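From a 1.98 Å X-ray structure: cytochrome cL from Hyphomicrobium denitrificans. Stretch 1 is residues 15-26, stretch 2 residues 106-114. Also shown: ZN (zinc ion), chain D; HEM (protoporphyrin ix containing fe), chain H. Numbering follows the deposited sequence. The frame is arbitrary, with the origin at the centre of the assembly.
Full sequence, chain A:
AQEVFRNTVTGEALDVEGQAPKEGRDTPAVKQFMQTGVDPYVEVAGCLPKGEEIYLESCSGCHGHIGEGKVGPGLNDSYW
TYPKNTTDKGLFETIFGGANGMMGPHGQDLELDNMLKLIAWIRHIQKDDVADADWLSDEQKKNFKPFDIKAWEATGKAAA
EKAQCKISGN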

# COMPACT_ATOMS: atom_id res chain seq x y z
N ASP A 15 -13.76 3.46 11.72
CA ASP A 15 -15.07 3.29 11.09
C ASP A 15 -14.95 3.35 9.57
O ASP A 15 -15.27 4.35 8.94
CB ASP A 15 -16.14 4.26 11.66
CG ASP A 15 -17.50 4.14 10.96
OD1 ASP A 15 -18.25 5.10 11.09
OD2 ASP A 15 -17.82 3.12 10.31
N VAL A 16 -14.48 2.24 9.01
CA VAL A 16 -14.21 2.12 7.58
C VAL A 16 -15.43 2.48 6.71
O VAL A 16 -15.36 3.36 5.88
CB VAL A 16 -13.59 0.74 7.23
CG1 VAL A 16 -13.40 0.60 5.73
CG2 VAL A 16 -12.28 0.53 7.97
N GLU A 17 -16.57 1.83 6.95
CA GLU A 17 -17.76 2.11 6.12
C GLU A 17 -18.30 3.53 6.27
O GLU A 17 -18.88 4.11 5.35
CB GLU A 17 -18.86 1.11 6.45
CG GLU A 17 -18.34 -0.24 6.91
CD GLU A 17 -18.35 -1.28 5.82
OE1 GLU A 17 -17.43 -2.13 5.80
OE2 GLU A 17 -19.30 -1.24 4.99
N GLY A 18 -18.09 4.09 7.44
CA GLY A 18 -18.58 5.43 7.71
C GLY A 18 -17.71 6.49 7.08
O GLY A 18 -18.22 7.53 6.66
N GLN A 19 -16.41 6.21 6.99
CA GLN A 19 -15.41 7.22 6.65
C GLN A 19 -14.89 7.14 5.24
O GLN A 19 -14.61 8.16 4.63
CB GLN A 19 -14.27 7.24 7.69
CG GLN A 19 -14.63 7.92 9.03
CD GLN A 19 -14.65 9.46 8.96
OE1 GLN A 19 -13.62 10.09 8.72
NE2 GLN A 19 -15.82 10.05 9.20
N ALA A 20 -14.74 5.92 4.71
CA ALA A 20 -14.35 5.75 3.31
C ALA A 20 -15.33 6.42 2.33
O ALA A 20 -16.53 6.45 2.59
CB ALA A 20 -14.22 4.31 3.01
N PRO A 21 -14.82 6.96 1.20
CA PRO A 21 -15.68 7.46 0.11
C PRO A 21 -16.78 6.45 -0.23
O PRO A 21 -16.56 5.25 -0.09
CB PRO A 21 -14.71 7.55 -1.07
CG PRO A 21 -13.39 7.86 -0.42
CD PRO A 21 -13.39 7.16 0.91
N LYS A 22 -17.94 6.91 -0.70
CA LYS A 22 -18.99 5.94 -1.12
C LYS A 22 -18.58 5.09 -2.35
O LYS A 22 -18.93 3.91 -2.45
CB LYS A 22 -20.36 6.63 -1.36
CG LYS A 22 -21.48 6.24 -0.36
CD LYS A 22 -21.08 6.43 1.12
CE LYS A 22 -21.78 5.47 2.07
NZ LYS A 22 -21.94 4.06 1.54
N GLU A 23 -17.85 5.69 -3.27
CA GLU A 23 -17.45 5.05 -4.52
C GLU A 23 -16.21 4.21 -4.33
O GLU A 23 -15.45 4.44 -3.41
CB GLU A 23 -17.18 6.12 -5.60
CG GLU A 23 -18.31 7.14 -5.77
CD GLU A 23 -18.35 8.22 -4.66
OE1 GLU A 23 -17.38 8.36 -3.84
OE2 GLU A 23 -19.39 8.91 -4.61
N GLY A 24 -16.00 3.22 -5.20
CA GLY A 24 -14.73 2.49 -5.26
C GLY A 24 -14.61 1.39 -4.21
O GLY A 24 -13.51 0.96 -3.87
N ARG A 25 -15.75 0.92 -3.69
CA ARG A 25 -15.73 -0.20 -2.77
C ARG A 25 -16.19 -1.48 -3.45
O ARG A 25 -15.90 -2.59 -2.98
CB ARG A 25 -16.57 0.07 -1.51
CG ARG A 25 -17.00 1.48 -1.34
CD ARG A 25 -16.85 2.13 0.01
NE ARG A 25 -17.87 1.72 0.95
CZ ARG A 25 -18.37 2.47 1.93
NH1 ARG A 25 -17.98 3.72 2.13
NH2 ARG A 25 -19.29 1.95 2.73
N ASP A 26 -16.95 -1.35 -4.53
CA ASP A 26 -17.58 -2.53 -5.11
C ASP A 26 -16.65 -3.23 -6.13
O ASP A 26 -17.03 -3.39 -7.29
CB ASP A 26 -18.95 -2.14 -5.77
CG ASP A 26 -19.65 -3.34 -6.46
OD1 ASP A 26 -19.48 -4.50 -6.01
OD2 ASP A 26 -20.36 -3.14 -7.47
N HIS A 106 -6.08 9.19 6.30
CA HIS A 106 -6.29 9.40 4.86
C HIS A 106 -7.45 8.50 4.42
O HIS A 106 -7.81 8.48 3.26
CB HIS A 106 -5.00 9.11 4.06
CG HIS A 106 -3.83 9.97 4.47
ND1 HIS A 106 -3.62 11.24 3.95
CD2 HIS A 106 -2.83 9.76 5.36
CE1 HIS A 106 -2.57 11.78 4.54
NE2 HIS A 106 -2.07 10.90 5.40
N GLY A 107 -8.05 7.78 5.38
CA GLY A 107 -9.21 6.95 5.11
C GLY A 107 -10.30 7.64 4.34
O GLY A 107 -10.78 7.14 3.35
N GLN A 108 -10.66 8.83 4.79
CA GLN A 108 -11.67 9.69 4.18
C GLN A 108 -11.31 10.14 2.75
O GLN A 108 -12.18 10.52 2.02
CB GLN A 108 -11.92 10.92 5.08
CG GLN A 108 -13.06 10.70 6.09
CD GLN A 108 -13.48 11.96 6.91
OE1 GLN A 108 -14.65 12.37 6.91
NE2 GLN A 108 -12.54 12.52 7.64
N ASP A 109 -10.03 10.08 2.37
CA ASP A 109 -9.51 10.71 1.13
C ASP A 109 -9.51 9.79 -0.09
O ASP A 109 -9.63 10.26 -1.22
CB ASP A 109 -8.05 11.15 1.34
CG ASP A 109 -7.89 12.24 2.41
OD1 ASP A 109 -6.76 12.45 2.90
OD2 ASP A 109 -8.89 12.89 2.75
N LEU A 110 -9.27 8.51 0.17
CA LEU A 110 -8.97 7.49 -0.85
C LEU A 110 -10.15 6.54 -1.01
O LEU A 110 -10.59 5.97 -0.02
CB LEU A 110 -7.80 6.62 -0.33
CG LEU A 110 -6.41 7.27 -0.28
CD1 LEU A 110 -5.48 6.72 0.86
CD2 LEU A 110 -5.85 7.06 -1.64
N GLU A 111 -10.64 6.31 -2.23
CA GLU A 111 -11.54 5.15 -2.43
C GLU A 111 -10.81 3.86 -2.09
O GLU A 111 -9.59 3.72 -2.35
CB GLU A 111 -12.10 5.10 -3.85
CG GLU A 111 -13.03 6.30 -4.14
CD GLU A 111 -13.28 6.51 -5.63
OE1 GLU A 111 -13.00 5.56 -6.41
OE2 GLU A 111 -13.75 7.62 -6.03
N LEU A 112 -11.55 2.92 -1.51
CA LEU A 112 -10.98 1.69 -1.01
C LEU A 112 -10.15 0.97 -2.06
O LEU A 112 -9.09 0.43 -1.73
CB LEU A 112 -12.08 0.78 -0.45
CG LEU A 112 -12.66 1.25 0.90
CD1 LEU A 112 -11.59 1.41 1.99
CD2 LEU A 112 -13.30 2.56 0.69
N ASP A 113 -10.62 0.98 -3.31
CA ASP A 113 -9.93 0.28 -4.41
C ASP A 113 -8.59 0.97 -4.69
O ASP A 113 -7.59 0.31 -4.94
CB ASP A 113 -10.80 0.22 -5.67
CG ASP A 113 -10.26 -0.75 -6.74
OD1 ASP A 113 -10.03 -1.95 -6.43
OD2 ASP A 113 -10.02 -0.29 -7.88
N ASN A 114 -8.61 2.30 -4.60
CA ASN A 114 -7.39 3.09 -4.78
C ASN A 114 -6.44 2.92 -3.63
O ASN A 114 -5.24 2.86 -3.83
CB ASN A 114 -7.70 4.57 -5.05
CG ASN A 114 -8.24 4.80 -6.49
OD1 ASN A 114 -7.92 4.09 -7.39
ND2 ASN A 114 -9.08 5.79 -6.66
ZN ZN D . -4.81 11.74 2.14
CHA HEM H . 4.26 7.45 9.35
CHB HEM H . 2.33 6.18 5.05
CHC HEM H . 1.21 10.81 3.99
CHD HEM H . 4.18 12.06 7.62
C1A HEM H . 3.77 6.65 8.32
C2A HEM H . 3.67 5.19 8.26
C3A HEM H . 3.17 4.86 7.07
C4A HEM H . 2.89 6.08 6.31
CMA HEM H . 2.90 3.43 6.52
CAA HEM H . 4.15 4.22 9.36
CBA HEM H . 5.64 3.96 9.09
CGA HEM H . 6.23 2.88 9.99
O1A HEM H . 5.45 2.11 10.62
O2A HEM H . 7.47 2.81 10.08
C1B HEM H . 1.81 7.31 4.41
C2B HEM H . 1.09 7.42 3.14
C3B HEM H . 0.74 8.60 2.92
C4B HEM H . 1.25 9.45 3.95
CMB HEM H . 0.89 6.20 2.24
CAB HEM H . -0.32 9.05 1.90
CBB HEM H . -1.49 8.50 1.87
C1C HEM H . 1.94 11.57 4.87
C2C HEM H . 1.89 13.03 5.03
C3C HEM H . 2.75 13.36 5.98
C4C HEM H . 3.28 12.13 6.58
CMC HEM H . 1.39 13.92 3.90
CAC HEM H . 3.37 14.75 6.35
CBC HEM H . 2.54 15.76 6.43
C1D HEM H . 4.41 11.00 8.48
C2D HEM H . 5.06 11.08 9.78
C3D HEM H . 5.08 9.66 10.32
C4D HEM H . 4.47 8.83 9.30
CMD HEM H . 5.61 12.37 10.46
CAD HEM H . 5.63 9.13 11.70
CBD HEM H . 4.35 8.93 12.51
CGD HEM H . 4.53 8.07 13.74
O1D HEM H . 3.54 7.77 14.43
O2D HEM H . 5.67 7.67 13.99
NA HEM H . 3.30 7.12 7.11
NB HEM H . 1.93 8.63 4.80
NC HEM H . 2.76 11.05 5.87
ND HEM H . 4.11 9.67 8.24
FE HEM H . 2.93 9.10 6.53
O HOH W 1 -15.03 10.01 2.58
O HOH W 2 -4.79 10.43 0.43

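Two segments far apart in sequence can be joined largely by packing, with a few polar contacts fixing the register; cytochrome cL offers a compact example, burying 559 Å² between its two stretches. Leu112, in the first turn of a helix, contributes most. Its CA-to-CB bond points toward stretch 1, and with both chi angles in m its end packs among Ala20, Val16 and Arg25: CD2 lies 3.0 Å from Ala20 CB, shorter than an ordinary carbon-carbon contact, and 3.6 Å from Arg25 CD, and CD1 meets Val16 CG1 at 4.2 Å. Arginine serves here through its aliphatic part, leaving its guanidinium to turn back on its own stretch, where NH1 donates to Pro21 O at 3.0 Å.

Pro21 also points toward its partner. Its compact ring lies against backbone, with CD 3.2 Å from Leu110 O and CG 3.6 Å from Glu111 N. Gly24 supplies a direct hydrogen bond across the contact, its O accepting from Asp113 N at 2.9 Å, at the start of a helix where amides lack partners within the helix. Its positive phi favours glycine, and a CB would clash with Glu111 CB. Near Ala20, a water donates to both Gln19 O (2.8 Å) and Gln108 O (2.9 Å), bridging the two backbones.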